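Long-range contact in protein A52 (Vaccinia virus, PDB 2VVW), which suppresses host innate immunity as a Bcl-2-like protein that binds TRAF6 and IRAK2 and inhibits NF-kappa-B signalling: residues D52-E57 / C99-G104. Residues are numbered along the deposited sequence; the frame is centred on the assembly and turned at random.
Sequences DNDAEE and CISMIG
In Ser101 the hydroxyl stands anti to its own carbonyl carbon (chi1 -66°), which lays OG alongside the turn of the facing helix at Asp54; in Asp54 the carboxylate carbon is likewise anti to the carbonyl carbon (chi1 -58°), which brings the carboxylate against the CG2 branch of Ile100. Ser101 OG lies 3.3 Å from Asp54 CB and equally near Asp54 O, yet it is hydrogen-bonded to Gln58 OE1, its strongest partner, and to Tyr97 O, one turn back in its own helix, the single hydroxyl proton being shared or serving one acceptor at a time. The Asp54 side chain crosses Ile100 obliquely, its OD1 resting 3.8 Å from the CG2 branch in a van der Waals touch between carboxylate and methyl. At the middle, the Ala55 methyl enters the groove between Ser101 and Gly104, with CB 3.3 Å from Ser101 O and 3.4 Å from Gly104 C. Gly104 presents bare backbone; backbone thus meets backbone, the CA atoms of Asp52 and Gly104 being 4.2 Å apart. Asp52 turns its carboxylate back past the glycine, OD1 3.5 Å from Gly104 O, while its OD2 is held in a salt bridge by Arg32, which probably offsets the nearness of two oxygens. Small residues let the segment axes approach to 6.8 Å at a nearly perpendicular -99° crossing. The contact places helix 51-59 across helix 96-115 in the all-helical Bcl-2-like fold, where Phe51 touches Ile100 and Ile103, Met102, pointing away, packs on helix 123-132, and Cys99 and Ile100 reach helix 135-153.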
ATOM      1  N   ASP A  52       2.512  20.513   1.423  1.00 26.09           N
ATOM      2  CA  ASP A  52       3.500  20.738   0.369  1.00 26.69           C
ATOM      3  C   ASP A  52       3.988  22.184   0.343  1.00 27.30           C
ATOM      4  O   ASP A  52       5.148  22.431   0.070  1.00 27.34           O
ATOM      5  CB  ASP A  52       2.928  20.371  -1.009  1.00 26.46           C
ATOM      6  CG  ASP A  52       2.641  18.872  -1.165  1.00 25.84           C
ATOM      7  OD1 ASP A  52       2.849  18.065  -0.225  1.00 25.41           O
ATOM      8  OD2 ASP A  52       2.190  18.517  -2.261  1.00 28.96           O
ATOM      9  N   ASN A  53       3.093  23.129   0.596  1.00 30.52           N
ATOM     10  CA  ASN A  53       3.449  24.546   0.681  1.00 32.82           C
ATOM     11  C   ASN A  53       4.466  24.802   1.783  1.00 30.98           C
ATOM     12  O   ASN A  53       5.440  25.520   1.570  1.00 30.75           O
ATOM     13  CB  ASN A  53       2.210  25.413   0.958  1.00 36.01           C
ATOM     14  CG  ASN A  53       1.102  25.210  -0.061  1.00 41.24           C
ATOM     15  OD1 ASN A  53      -0.073  25.078   0.303  1.00 49.23           O
ATOM     16  ND2 ASN A  53       1.464  25.175  -1.340  1.00 47.68           N
ATOM     17  N   ASP A  54       4.228  24.222   2.959  1.00 29.17           N
ATOM     18  CA  ASP A  54       5.143  24.345   4.097  1.00 29.65           C
ATOM     19  C   ASP A  54       6.544  23.843   3.744  1.00 28.72           C
ATOM     20  O   ASP A  54       7.548  24.476   4.085  1.00 27.43           O
ATOM     21  CB  ASP A  54       4.623  23.560   5.311  1.00 29.19           C
ATOM     22  CG  ASP A  54       3.240  24.007   5.757  1.00 36.97           C
ATOM     23  OD1 ASP A  54       3.088  24.416   6.927  1.00 38.28           O
ATOM     24  OD2 ASP A  54       2.304  23.948   4.931  1.00 44.19           O
ATOM     25  N   ALA A  55       6.583  22.695   3.070  1.00 28.27           N
ATOM     26  CA  ALA A  55       7.818  22.051   2.645  1.00 28.35           C
ATOM     27  C   ALA A  55       8.647  22.939   1.726  1.00 29.00           C
ATOM     28  O   ALA A  55       9.856  23.065   1.906  1.00 29.61           O
ATOM     29  CB  ALA A  55       7.505  20.729   1.921  1.00 26.69           C
ATOM     30  N   GLU A  56       7.996  23.522   0.728  1.00 29.83           N
ATOM     31  CA  GLU A  56       8.689  24.338  -0.252  1.00 31.84           C
ATOM     32  C   GLU A  56       9.236  25.610   0.393  1.00 32.23           C
ATOM     33  O   GLU A  56      10.336  26.048   0.076  1.00 32.09           O
ATOM     34  CB  GLU A  56       7.763  24.677  -1.432  1.00 33.05           C
ATOM     35  CG  GLU A  56       8.475  25.474  -2.560  1.00 36.77           C
ATOM     36  CD  GLU A  56       7.537  25.915  -3.685  1.00 40.99           C
ATOM     37  OE1 GLU A  56       6.411  25.375  -3.785  1.00 51.53           O
ATOM     38  OE2 GLU A  56       7.932  26.802  -4.473  1.00 46.93           O
ATOM     39  N   GLU A  57       8.464  26.192   1.305  1.00 31.95           N
ATOM     40  CA  GLU A  57       8.895  27.380   2.022  1.00 32.32           C
ATOM     41  C   GLU A  57      10.071  27.062   2.930  1.00 31.62           C
ATOM     42  O   GLU A  57      11.015  27.833   3.001  1.00 34.00           O
ATOM     43  CB  GLU A  57       7.746  27.980   2.834  1.00 32.70           C
ATOM     44  N   CYS A  99       7.819  19.309  11.572  1.00 23.56           N
ATOM     45  CA  CYS A  99       7.343  17.990  11.202  1.00 21.85           C
ATOM     46  C   CYS A  99       6.290  18.036  10.083  1.00 21.04           C
ATOM     47  O   CYS A  99       6.268  17.171   9.234  1.00 20.87           O
ATOM     48  CB  CYS A  99       6.771  17.283  12.405  1.00 23.20           C
ATOM     49  SG  CYS A  99       7.925  17.073  13.746  1.00 26.48           S
ATOM     50  N   ILE A 100       5.401  19.019  10.106  1.00 21.92           N
ATOM     51  CA  ILE A 100       4.448  19.209   9.017  1.00 22.25           C
ATOM     52  C   ILE A 100       5.182  19.472   7.689  1.00 23.12           C
ATOM     53  O   ILE A 100       4.871  18.870   6.658  1.00 23.11           O
ATOM     54  CB  ILE A 100       3.476  20.362   9.339  1.00 23.76           C
ATOM     55  CG1 ILE A 100       2.488  19.914  10.435  1.00 26.19           C
ATOM     56  CG2 ILE A 100       2.753  20.833   8.085  1.00 23.32           C
ATOM     57  CD1 ILE A 100       1.658  21.045  11.073  1.00 27.73           C
ATOM     58  N   SER A 101       6.160  20.370   7.702  1.00 24.58           N
ATOM     59  CA  SER A 101       6.925  20.671   6.475  1.00 23.80           C
ATOM     60  C   SER A 101       7.630  19.411   5.970  1.00 23.60           C
ATOM     61  O   SER A 101       7.727  19.157   4.771  1.00 22.60           O
ATOM     62  CB  SER A 101       7.979  21.757   6.718  1.00 25.34           C
ATOM     63  OG  SER A 101       7.408  23.019   7.019  1.00 26.80           O
ATOM     64  N   MET A 102       8.136  18.626   6.904  1.00 23.04           N
ATOM     65  CA  MET A 102       8.833  17.407   6.566  1.00 23.41           C
ATOM     66  C   MET A 102       7.900  16.387   5.906  1.00 22.68           C
ATOM     67  O   MET A 102       8.310  15.690   4.976  1.00 22.11           O
ATOM     68  CB  MET A 102       9.497  16.855   7.814  1.00 23.54           C
ATOM     69  CG  MET A 102      10.339  15.660   7.566  1.00 26.41           C
ATOM     70  SD  MET A 102       9.356  14.191   7.886  1.00 32.00           S
ATOM     71  CE  MET A 102      10.498  12.953   7.238  1.00 28.94           C
ATOM     72  N   ILE A 103       6.643  16.323   6.346  1.00 22.27           N
ATOM     73  CA  ILE A 103       5.671  15.434   5.716  1.00 20.82           C
ATOM     74  C   ILE A 103       5.444  15.903   4.280  1.00 20.32           C
ATOM     75  O   ILE A 103       5.444  15.101   3.347  1.00 19.27           O
ATOM     76  CB  ILE A 103       4.341  15.383   6.497  1.00 20.42           C
ATOM     77  CG1 ILE A 103       4.489  14.542   7.767  1.00 22.51           C
ATOM     78  CG2 ILE A 103       3.222  14.795   5.656  1.00 21.55           C
ATOM     79  CD1 ILE A 103       3.343  14.774   8.791  1.00 20.47           C
ATOM     80  N   GLY A 104       5.303  17.203   4.096  1.00 21.00           N
ATOM     81  CA  GLY A 104       5.159  17.753   2.750  1.00 22.54           C
ATOM     82  C   GLY A 104       6.358  17.492   1.853  1.00 23.52           C
ATOM     83  O   GLY A 104       6.204  17.328   0.649  1.00 23.86           O
TER